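Local coordinates for alpha-1,3-glucanase (Paenibacillus glycanilyticus, PDB 6K0P), which probably hydrolyses the alpha-1,3-glucosidic linkages of alpha-1,3-glucan, as a glycoside hydrolase of family 87, and is held here as its catalytic domain with nigerose bound, at residues A72-R78 and L169-V175; L227-T232 and A262-I268; D483-Y489 and V512-S518. The protein carries 1 engineered substitution. All coordinates share one frame; numbering follows the deposited sequence. Where two conformers were deposited one is given.

Contact 1: residues A72-R78 and L169-V175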
loop_
_atom_site.group_PDB
_atom_site.type_symbol
_atom_site.label_atom_id
_atom_site.label_comp_id
_atom_site.label_asym_id
_atom_site.label_seq_id
_atom_site.Cartn_x
_atom_site.Cartn_y
_atom_site.Cartn_z
ATOM N N ALA A 72 12.433 -5.576 -21.166
ATOM C CA ALA A 72 12.493 -6.155 -19.827
ATOM C C ALA A 72 13.488 -7.303 -19.758
ATOM O O ALA A 72 13.546 -8.140 -20.658
ATOM C CB ALA A 72 11.112 -6.669 -19.387
ATOM N N ASN A 73 14.250 -7.345 -18.657
ATOM C CA ASN A 73 15.035 -8.515 -18.274
ATOM C C ASN A 73 14.606 -9.093 -16.932
ATOM O O ASN A 73 15.210 -10.072 -16.473
ATOM C CB ASN A 73 16.546 -8.207 -18.231
ATOM C CG ASN A 73 16.895 -7.029 -17.316
ATOM O OD1 ASN A 73 16.068 -6.545 -16.570
ATOM N ND2 ASN A 73 18.142 -6.561 -17.392
ATOM N N ALA A 74 13.600 -8.515 -16.279
ATOM C CA ALA A 74 13.236 -8.932 -14.933
ATOM C C ALA A 74 11.730 -8.864 -14.773
ATOM O O ALA A 74 11.058 -8.049 -15.415
ATOM C CB ALA A 74 13.913 -8.043 -13.886
ATOM N N PHE A 75 11.210 -9.720 -13.895
ATOM C CA PHE A 75 9.775 -9.981 -13.842
ATOM C C PHE A 75 9.342 -10.259 -12.416
ATOM O O PHE A 75 10.062 -10.923 -11.658
ATOM C CB PHE A 75 9.415 -11.186 -14.725
ATOM C CG PHE A 75 9.823 -11.006 -16.156
ATOM C CD1 PHE A 75 8.989 -10.342 -17.042
ATOM C CD2 PHE A 75 11.068 -11.427 -16.594
ATOM C CE1 PHE A 75 9.376 -10.131 -18.348
ATOM C CE2 PHE A 75 11.463 -11.202 -17.898
ATOM C CZ PHE A 75 10.612 -10.567 -18.778
ATOM N N VAL A 76 8.148 -9.789 -12.063
ATOM C CA VAL A 76 7.500 -10.173 -10.812
ATOM C C VAL A 76 6.116 -10.717 -11.146
ATOM O O VAL A 76 5.308 -10.029 -11.786
ATOM C CB VAL A 76 7.421 -9.021 -9.797
ATOM C CG1 VAL A 76 6.744 -9.510 -8.511
ATOM C CG2 VAL A 76 8.825 -8.478 -9.484
ATOM N N LEU A 77 5.850 -11.952 -10.730
ATOM C CA LEU A 77 4.572 -12.608 -10.974
ATOM C C LEU A 77 3.767 -12.627 -9.677
ATOM O O LEU A 77 4.136 -13.321 -8.724
ATOM C CB LEU A 77 4.811 -14.038 -11.458
ATOM C CG LEU A 77 3.565 -14.765 -11.950
ATOM C CD1 LEU A 77 3.179 -14.245 -13.342
ATOM C CD2 LEU A 77 3.846 -16.259 -11.968
ATOM N N ARG A 78 2.665 -11.874 -9.636
ATOM C CA ARG A 78 1.735 -11.975 -8.517
ATOM C C ARG A 78 0.783 -13.122 -8.808
ATOM O O ARG A 78 0.161 -13.165 -9.880
ATOM C CB ARG A 78 0.946 -10.684 -8.296
ATOM C CG ARG A 78 0.127 -10.685 -6.993
ATOM C CD ARG A 78 -0.519 -9.333 -6.725
ATOM N NE ARG A 78 -0.869 -9.137 -5.317
ATOM C CZ ARG A 78 -2.111 -9.185 -4.826
ATOM N NH1 ARG A 78 -3.150 -9.461 -5.616
ATOM N NH2 ARG A 78 -2.314 -8.962 -3.535
ATOM N N LEU A 169 -1.070 -10.709 -12.117
ATOM C CA LEU A 169 -0.429 -9.660 -12.892
ATOM C C LEU A 169 1.041 -10.013 -13.037
ATOM O O LEU A 169 1.572 -10.872 -12.327
ATOM C CB LEU A 169 -0.592 -8.271 -12.239
ATOM C CG LEU A 169 0.024 -8.024 -10.844
ATOM C CD1 LEU A 169 1.545 -7.805 -10.881
ATOM C CD2 LEU A 169 -0.623 -6.826 -10.168
ATOM N N LEU A 170 1.698 -9.305 -13.948
ATOM C CA LEU A 170 3.130 -9.415 -14.176
ATOM C C LEU A 170 3.728 -8.018 -14.147
ATOM O O LEU A 170 3.250 -7.128 -14.858
ATOM C CB LEU A 170 3.374 -10.053 -15.548
ATOM C CG LEU A 170 4.815 -10.351 -15.968
ATOM C CD1 LEU A 170 5.356 -11.499 -15.129
ATOM C CD2 LEU A 170 4.867 -10.674 -17.463
ATOM N N GLU A 171 4.755 -7.815 -13.314
ATOM C CA GLU A 171 5.617 -6.643 -13.428
ATOM C C GLU A 171 6.707 -6.980 -14.421
ATOM O O GLU A 171 7.248 -8.090 -14.397
ATOM C CB GLU A 171 6.337 -6.322 -12.115
ATOM C CG GLU A 171 5.474 -5.928 -10.963
ATOM C CD GLU A 171 6.302 -5.628 -9.722
ATOM O OE1 GLU A 171 7.482 -5.239 -9.852
ATOM O OE2 GLU A 171 5.784 -5.776 -8.607
ATOM N N THR A 172 7.041 -6.028 -15.288
ATOM C CA THR A 172 8.197 -6.163 -16.173
ATOM C C THR A 172 9.122 -4.970 -15.978
ATOM O O THR A 172 8.660 -3.849 -15.764
ATOM C CB THR A 172 7.782 -6.314 -17.648
ATOM O OG1 THR A 172 7.363 -5.049 -18.180
ATOM C CG2 THR A 172 6.636 -7.311 -17.773
ATOM N N GLU A 173 10.433 -5.215 -16.016
ATOM C CA GLU A 173 11.395 -4.156 -15.745
ATOM C C GLU A 173 12.676 -4.433 -16.516
ATOM O O GLU A 173 13.097 -5.587 -16.651
ATOM C CB GLU A 173 11.690 -4.069 -14.236
ATOM C CG GLU A 173 12.463 -2.823 -13.824
ATOM C CD GLU A 173 12.611 -2.681 -12.317
ATOM O OE1 GLU A 173 11.892 -3.381 -11.568
ATOM O OE2 GLU A 173 13.456 -1.872 -11.888
ATOM N N ASN A 174 13.295 -3.364 -17.019
ATOM C CA ASN A 174 14.631 -3.434 -17.607
ATOM C C ASN A 174 15.611 -2.929 -16.549
ATOM O O ASN A 174 15.779 -1.719 -16.364
ATOM C CB ASN A 174 14.699 -2.602 -18.881
ATOM C CG ASN A 174 16.027 -2.739 -19.583
ATOM O OD1 ASN A 174 16.846 -3.580 -19.213
ATOM N ND2 ASN A 174 16.247 -1.921 -20.612
ATOM N N VAL A 175 16.246 -3.856 -15.853
ATOM C CA VAL A 175 17.116 -3.532 -14.729
ATOM C C VAL A 175 18.532 -3.309 -15.245
ATOM O O VAL A 175 19.096 -4.161 -15.947
ATOM C CB VAL A 175 17.081 -4.662 -13.691
ATOM C CG1 VAL A 175 17.892 -4.278 -12.458
ATOM C CG2 VAL A 175 15.629 -4.947 -13.296
#
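A classic beta bulge opens the antiparallel pairing of 72-78 with 169-173: the amides of Asn73 and Ala74 both donate to Glu173 O, the one from Ala74 N at 3.0 Å arriving nearly head-on to the carbonyl. From within the bulge, the Asn73 side chain grips the backbone of Val175 with both ends of its amide. Val175 N donates to Asn73 OD1 at 2.8 Å along an almost straight path (175°), while Asn73 ND2 reaches a lone pair of Val175 O at 3.0 Å, so the amide is fixed against rotation. Asn73 has CG between its backbone N and carbonyl carbon (chi1 55°), which turns the amide onto the outgoing chain. Regular pairing follows, its shortest bond running from Glu171 N to Val76 O at 2.7 Å. On the face of Ala74, Val76 and Arg78, the extended Glu171 lies alongside Val76, OE1 3.5 Å from Val76 CG2; its OE2 forms salt bridges with Lys326 and Arg350. The face of Phe75, Leu77, Leu170 and Thr172 is largely apolar: Leu170 CD1 sits 3.9 Å from Leu77 CD1, and Thr172 CG2 approaches the Phe75 ring obliquely. Arg78 turns its guanidinium to Asp168, a ligand of the calcium ion. Strand 137-143 pairs with the far edge of 72-80 and strand 20-23 flanks 165-173, which places both segments inside their antiparallel sheet, with Arg350 of strand 343-350 against Val76, Arg78 and Leu169.

Contact 2: residues L227-T232 and A262-I268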
loop_
_atom_site.group_PDB
_atom_site.type_symbol
_atom_site.label_atom_id
_atom_site.label_comp_id
_atom_site.label_asym_id
_atom_site.label_seq_id
_atom_site.Cartn_x
_atom_site.Cartn_y
_atom_site.Cartn_z
ATOM N N LEU A 227 22.483 2.702 13.758
ATOM C CA LEU A 227 23.262 3.755 13.125
ATOM C C LEU A 227 23.414 4.861 14.153
ATOM O O LEU A 227 22.417 5.362 14.686
ATOM C CB LEU A 227 22.573 4.284 11.863
ATOM C CG LEU A 227 22.218 3.240 10.799
ATOM C CD1 LEU A 227 21.809 3.938 9.489
ATOM C CD2 LEU A 227 23.376 2.295 10.568
ATOM N N TYR A 228 24.658 5.200 14.460
ATOM C CA TYR A 228 24.975 6.208 15.464
ATOM C C TYR A 228 26.348 6.776 15.121
ATOM O O TYR A 228 26.917 6.464 14.070
ATOM C CB TYR A 228 24.862 5.635 16.887
ATOM C CG TYR A 228 25.776 4.458 17.176
ATOM C CD1 TYR A 228 25.468 3.183 16.717
ATOM C CD2 TYR A 228 26.938 4.623 17.920
ATOM C CE1 TYR A 228 26.305 2.101 16.980
ATOM C CE2 TYR A 228 27.774 3.549 18.198
ATOM C CZ TYR A 228 27.453 2.293 17.728
ATOM O OH TYR A 228 28.269 1.222 17.994
ATOM N N GLY A 229 26.879 7.617 16.005
ATOM C CA GLY A 229 28.139 8.284 15.735
ATOM C C GLY A 229 27.934 9.553 14.934
ATOM O O GLY A 229 28.127 10.660 15.445
ATOM N N ARG A 230 27.531 9.403 13.673
ATOM C CA ARG A 230 27.299 10.537 12.788
ATOM C C ARG A 230 26.435 10.073 11.625
ATOM O O ARG A 230 26.150 8.878 11.478
ATOM C CB ARG A 230 28.625 11.121 12.276
ATOM C CG ARG A 230 29.424 10.180 11.400
ATOM C CD ARG A 230 30.808 10.778 11.118
ATOM N NE ARG A 230 31.563 10.023 10.119
ATOM C CZ ARG A 230 32.330 8.977 10.399
ATOM N NH1 ARG A 230 32.442 8.544 11.650
ATOM N NH2 ARG A 230 32.991 8.364 9.426
ATOM N N ALA A 231 26.017 11.036 10.802
ATOM C CA ALA A 231 25.247 10.719 9.605
ATOM C C ALA A 231 25.996 9.684 8.776
ATOM O O ALA A 231 27.205 9.801 8.555
ATOM C CB ALA A 231 25.021 11.987 8.779
ATOM N N THR A 232 25.268 8.663 8.327
ATOM C CA THR A 232 25.837 7.483 7.688
ATOM C C THR A 232 25.148 7.272 6.350
ATOM O O THR A 232 23.926 7.407 6.250
ATOM C CB THR A 232 25.535 6.259 8.562
ATOM O OG1 THR A 232 26.036 6.477 9.890
ATOM C CG2 THR A 232 26.145 4.987 7.990
ATOM N N ALA A 262 22.163 10.611 16.794
ATOM C CA ALA A 262 23.481 10.976 16.285
ATOM C C ALA A 262 23.609 10.729 14.788
ATOM O O ALA A 262 24.446 11.364 14.136
ATOM C CB ALA A 262 24.565 10.192 17.030
ATOM N N ALA A 263 22.783 9.843 14.226
ATOM C CA ALA A 263 22.821 9.516 12.807
ATOM C C ALA A 263 21.701 10.184 12.019
ATOM O O ALA A 263 21.409 9.781 10.885
ATOM C CB ALA A 263 22.822 8.004 12.597
ATOM N N ASN A 264 21.075 11.214 12.583
ATOM C CA ASN A 264 20.225 12.063 11.764
ATOM C C ASN A 264 21.021 12.536 10.554
ATOM O O ASN A 264 22.241 12.720 10.629
ATOM C CB ASN A 264 19.753 13.270 12.576
ATOM C CG ASN A 264 18.622 12.920 13.548
ATOM O OD1 ASN A 264 17.965 11.878 13.421
ATOM N ND2 ASN A 264 18.387 13.799 14.517
ATOM N N GLY A 265 20.341 12.684 9.417
ATOM C CA GLY A 265 21.019 13.041 8.187
ATOM C C GLY A 265 21.530 11.867 7.374
ATOM O O GLY A 265 22.156 12.086 6.330
ATOM N N SER A 266 21.296 10.639 7.824
ATOM C CA SER A 266 21.749 9.442 7.124
ATOM C C SER A 266 20.957 9.211 5.839
ATOM O O SER A 266 19.881 9.771 5.619
ATOM C CB SER A 266 21.594 8.217 8.028
ATOM O OG SER A 266 22.501 8.263 9.125
ATOM N N THR A 267 21.509 8.347 4.987
ATOM C CA THR A 267 20.877 7.943 3.741
ATOM C C THR A 267 20.982 6.433 3.630
ATOM O O THR A 267 22.055 5.869 3.855
ATOM C CB THR A 267 21.593 8.576 2.545
ATOM O OG1 THR A 267 21.503 10.008 2.638
ATOM C CG2 THR A 267 20.964 8.112 1.239
ATOM N N ILE A 268 19.867 5.777 3.307
ATOM C CA ILE A 268 19.856 4.355 2.986
ATOM C C ILE A 268 19.285 4.230 1.585
ATOM O O ILE A 268 18.162 4.689 1.332
ATOM C CB ILE A 268 19.003 3.557 3.985
ATOM C CG1 ILE A 268 19.524 3.749 5.413
ATOM C CG2 ILE A 268 18.986 2.078 3.612
ATOM C CD1 ILE A 268 18.646 3.117 6.485
HETATM O O HOH W 1 26.054 13.362 15.285
#
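The loop 227-232 folds over the type II turn Ala263-Ser266, with the CA atoms of Ala231 and Ala263 4.2 Å apart, and Thr267 N then donates to Thr232 O at 2.9 Å where the next strand begins. Ser266 OG is the polar pivot. It accepts from Thr232 N at 2.9 Å and donates its own proton to a lone pair of Ala263 O, in the carbonyl plane, at 2.6 Å. With chi1 at -68°, OG stands beside its own backbone N and faces back across the turn. Thr232 OG1 in turn donates to Arg230 O at 2.9 Å, bracing the loop from within. The methyl groups fill in between: Ala263 CB packs 3.8 Å from Leu227 CB, and Ala231 CB lies 3.4 Å from Asn264 O. Ala262 CB rests against Gly229 N, and a water donates to Ala262 O with a weak, longer bond to Gly229 O. Arg230 points away, its guanidinium held by Phe203 (cation-pi) and nearby carbonyls. The contact thus joins the loop after strand 224-227 to the turn before strand 267-269, at successive coils of the parallel beta-helix, with one serine hydroxyl linking the backbones of the two segments and small alanines allowing their close approach.

Contact 3: residues D483-Y489 and V512-S518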
loop_
_atom_site.group_PDB
_atom_site.type_symbol
_atom_site.label_atom_id
_atom_site.label_comp_id
_atom_site.label_asym_id
_atom_site.label_seq_id
_atom_site.Cartn_x
_atom_site.Cartn_y
_atom_site.Cartn_z
ATOM N N ASP A 483 -10.710 11.173 -9.851
ATOM C CA ASP A 483 -11.529 10.248 -10.620
ATOM C C ASP A 483 -11.725 8.986 -9.794
ATOM O O ASP A 483 -10.746 8.343 -9.391
ATOM C CB ASP A 483 -10.875 9.929 -11.958
ATOM C CG ASP A 483 -10.812 11.138 -12.853
ATOM O OD1 ASP A 483 -11.864 11.773 -13.042
ATOM O OD2 ASP A 483 -9.714 11.480 -13.332
ATOM N N ILE A 484 -12.982 8.636 -9.546
ATOM C CA ILE A 484 -13.342 7.474 -8.739
ATOM C C ILE A 484 -14.058 6.505 -9.668
ATOM O O ILE A 484 -15.179 6.777 -10.127
ATOM C CB ILE A 484 -14.218 7.861 -7.542
ATOM C CG1 ILE A 484 -13.404 8.719 -6.566
ATOM C CG2 ILE A 484 -14.759 6.622 -6.852
ATOM C CD1 ILE A 484 -14.236 9.411 -5.494
ATOM N N ASN A 485 -13.410 5.389 -9.972
ATOM C CA ASN A 485 -13.915 4.450 -10.965
ATOM C C ASN A 485 -14.362 3.175 -10.276
ATOM O O ASN A 485 -13.577 2.557 -9.549
ATOM C CB ASN A 485 -12.829 4.134 -11.991
ATOM C CG ASN A 485 -12.395 5.359 -12.751
ATOM O OD1 ASN A 485 -13.225 6.073 -13.321
ATOM N ND2 ASN A 485 -11.096 5.627 -12.751
ATOM N N ASN A 486 -15.615 2.787 -10.511
ATOM C CA ASN A 486 -16.160 1.526 -10.031
ATOM C C ASN A 486 -15.899 1.296 -8.540
ATOM O O ASN A 486 -15.419 0.228 -8.145
ATOM C CB ASN A 486 -15.598 0.377 -10.860
ATOM C CG ASN A 486 -16.332 -0.936 -10.645
ATOM O OD1 ASN A 486 -17.462 -0.964 -10.155
ATOM N ND2 ASN A 486 -15.682 -2.039 -11.011
ATOM N N PRO A 487 -16.192 2.276 -7.681
ATOM C CA PRO A 487 -16.041 2.031 -6.244
ATOM C C PRO A 487 -16.988 0.919 -5.828
ATOM O O PRO A 487 -18.048 0.734 -6.432
ATOM C CB PRO A 487 -16.451 3.363 -5.612
ATOM C CG PRO A 487 -17.455 3.928 -6.569
ATOM C CD PRO A 487 -16.956 3.515 -7.943
ATOM N N VAL A 488 -16.596 0.179 -4.785
ATOM C CA VAL A 488 -17.398 -0.963 -4.342
ATOM C C VAL A 488 -18.838 -0.543 -4.070
ATOM O O VAL A 488 -19.789 -1.218 -4.489
ATOM C CB VAL A 488 -16.750 -1.644 -3.121
ATOM C CG1 VAL A 488 -17.597 -2.835 -2.651
ATOM C CG2 VAL A 488 -15.341 -2.101 -3.474
ATOM N N TYR A 489 -19.020 0.593 -3.388
ATOM C CA TYR A 489 -20.339 1.048 -2.963
ATOM C C TYR A 489 -20.629 2.495 -3.347
ATOM O O TYR A 489 -21.670 2.777 -3.954
ATOM C CB TYR A 489 -20.460 0.920 -1.447
ATOM C CG TYR A 489 -20.425 -0.497 -0.927
ATOM C CD1 TYR A 489 -21.332 -1.448 -1.378
ATOM C CD2 TYR A 489 -19.499 -0.878 0.040
ATOM C CE1 TYR A 489 -21.310 -2.744 -0.887
ATOM C CE2 TYR A 489 -19.469 -2.166 0.537
ATOM C CZ TYR A 489 -20.381 -3.093 0.070
ATOM O OH TYR A 489 -20.361 -4.376 0.563
ATOM N N VAL A 512 -14.501 16.352 -9.642
ATOM C CA VAL A 512 -14.513 14.951 -9.244
ATOM C C VAL A 512 -15.488 14.209 -10.143
ATOM O O VAL A 512 -16.609 14.677 -10.367
ATOM C CB VAL A 512 -14.880 14.783 -7.758
ATOM C CG1 VAL A 512 -15.072 13.312 -7.408
ATOM C CG2 VAL A 512 -13.794 15.399 -6.885
ATOM N N ASN A 513 -15.060 13.061 -10.662
ATOM C CA ASN A 513 -15.911 12.171 -11.439
ATOM C C ASN A 513 -16.085 10.872 -10.668
ATOM O O ASN A 513 -15.096 10.275 -10.222
ATOM C CB ASN A 513 -15.287 11.891 -12.807
ATOM C CG ASN A 513 -15.163 13.139 -13.640
ATOM O OD1 ASN A 513 -16.144 13.850 -13.851
ATOM N ND2 ASN A 513 -13.951 13.433 -14.094
ATOM N N ILE A 514 -17.331 10.455 -10.485
ATOM C CA ILE A 514 -17.660 9.223 -9.776
ATOM C C ILE A 514 -18.390 8.324 -10.763
ATOM O O ILE A 514 -19.546 8.591 -11.118
ATOM C CB ILE A 514 -18.518 9.490 -8.534
ATOM C CG1 ILE A 514 -17.763 10.398 -7.548
ATOM C CG2 ILE A 514 -18.912 8.170 -7.872
ATOM C CD1 ILE A 514 -18.670 11.140 -6.565
ATOM N N ASN A 515 -17.728 7.260 -11.206
ATOM C CA ASN A 515 -18.193 6.467 -12.341
ATOM C C ASN A 515 -18.634 5.086 -11.885
ATOM O O ASN A 515 -17.857 4.354 -11.264
ATOM C CB ASN A 515 -17.082 6.340 -13.381
ATOM C CG ASN A 515 -16.637 7.682 -13.905
ATOM O OD1 ASN A 515 -17.461 8.511 -14.301
ATOM N ND2 ASN A 515 -15.329 7.923 -13.886
ATOM N N ASN A 516 -19.884 4.737 -12.193
ATOM C CA ASN A 516 -20.449 3.419 -11.921
ATOM C C ASN A 516 -20.358 2.974 -10.461
ATOM O O ASN A 516 -20.018 1.814 -10.204
ATOM C CB ASN A 516 -19.785 2.364 -12.814
ATOM C CG ASN A 516 -19.691 2.799 -14.262
ATOM O OD1 ASN A 516 -20.696 3.149 -14.879
ATOM N ND2 ASN A 516 -18.480 2.797 -14.807
ATOM N N PRO A 517 -20.689 3.812 -9.475
ATOM C CA PRO A 517 -20.768 3.292 -8.102
ATOM C C PRO A 517 -21.963 2.356 -7.973
ATOM O O PRO A 517 -23.044 2.640 -8.492
ATOM C CB PRO A 517 -20.960 4.558 -7.260
ATOM C CG PRO A 517 -21.715 5.479 -8.165
ATOM C CD PRO A 517 -21.233 5.184 -9.567
ATOM N N SER A 518 -21.771 1.232 -7.279
ATOM C CA SER A 518 -22.823 0.217 -7.251
ATOM C C SER A 518 -24.066 0.703 -6.520
ATOM O O SER A 518 -25.182 0.268 -6.837
ATOM C CB SER A 518 -22.314 -1.086 -6.635
ATOM O OG SER A 518 -22.292 -1.022 -5.219
HETATM O O HOH W 2 -13.643 10.102 -15.181
#
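Asp483 starts the pairing by taking Asn513 ND2 on OD1 at 2.9 Å, carboxylate and amide lying almost in one plane (3° apart), while its OD2 forms a salt bridge with Arg13. A water links the same OD1 to Asn515 ND2. Ile484 supplies two main-chain bonds, from its N to Asn513 O and from Asn515 N to its O, each 2.8 Å; on the opposite face its CD1 packs 4.2 Å from Ile514 CG1. Asn485 repeats the ladder: its OD1 accepts from Asn515 ND2 at 2.9 Å, nearly along the C=O axis. Both asparagines carry CG beside the backbone N (chi1 -62° and -60°), which sets their amides side by side in nearly one plane, and Asn515 OD1 passes the chain on to Asn547. Replacing Asn515 with an alanine would probably leave Asn485 OD1 and Asn547 ND2 without their mates and break this run of amides. Asn486 N donates to Asn515 O as the chain leaves the strand. Pro487 then lies alongside Pro517, with Pro487 CG 3.6 Å from Pro517 CB. Val488 O accepts from Ser518 OG at 2.6 Å. Like residues in parallel register, with an asparagine ladder, fit the right-handed parallel beta-helix of the pectate lyase-like clan.

How the contacts relate
Contact 1 is a largely buried antiparallel pairing in the N-terminal part of the catalytic domain, whereas contacts 2 and 3 both belong to the parallel beta-helix, on opposite sides of the chain's centre and with centres about 45 Å apart. Contact 1 lies near the calcium ion and a bound glucose, and its glutamates reach beyond the pair to basic residues on strands 319-326 and 343-350 of the beta-helix. The other two are only partly buried. They join successive coils by different means: contact 2 through a loop and a turn that share a serine hydroxyl and packing of small alanine methyls, contact 3 through parallel strands whose side chains pair in register, coplanar amides bonded side by side and isoleucine beside isoleucine. None of the three touches another.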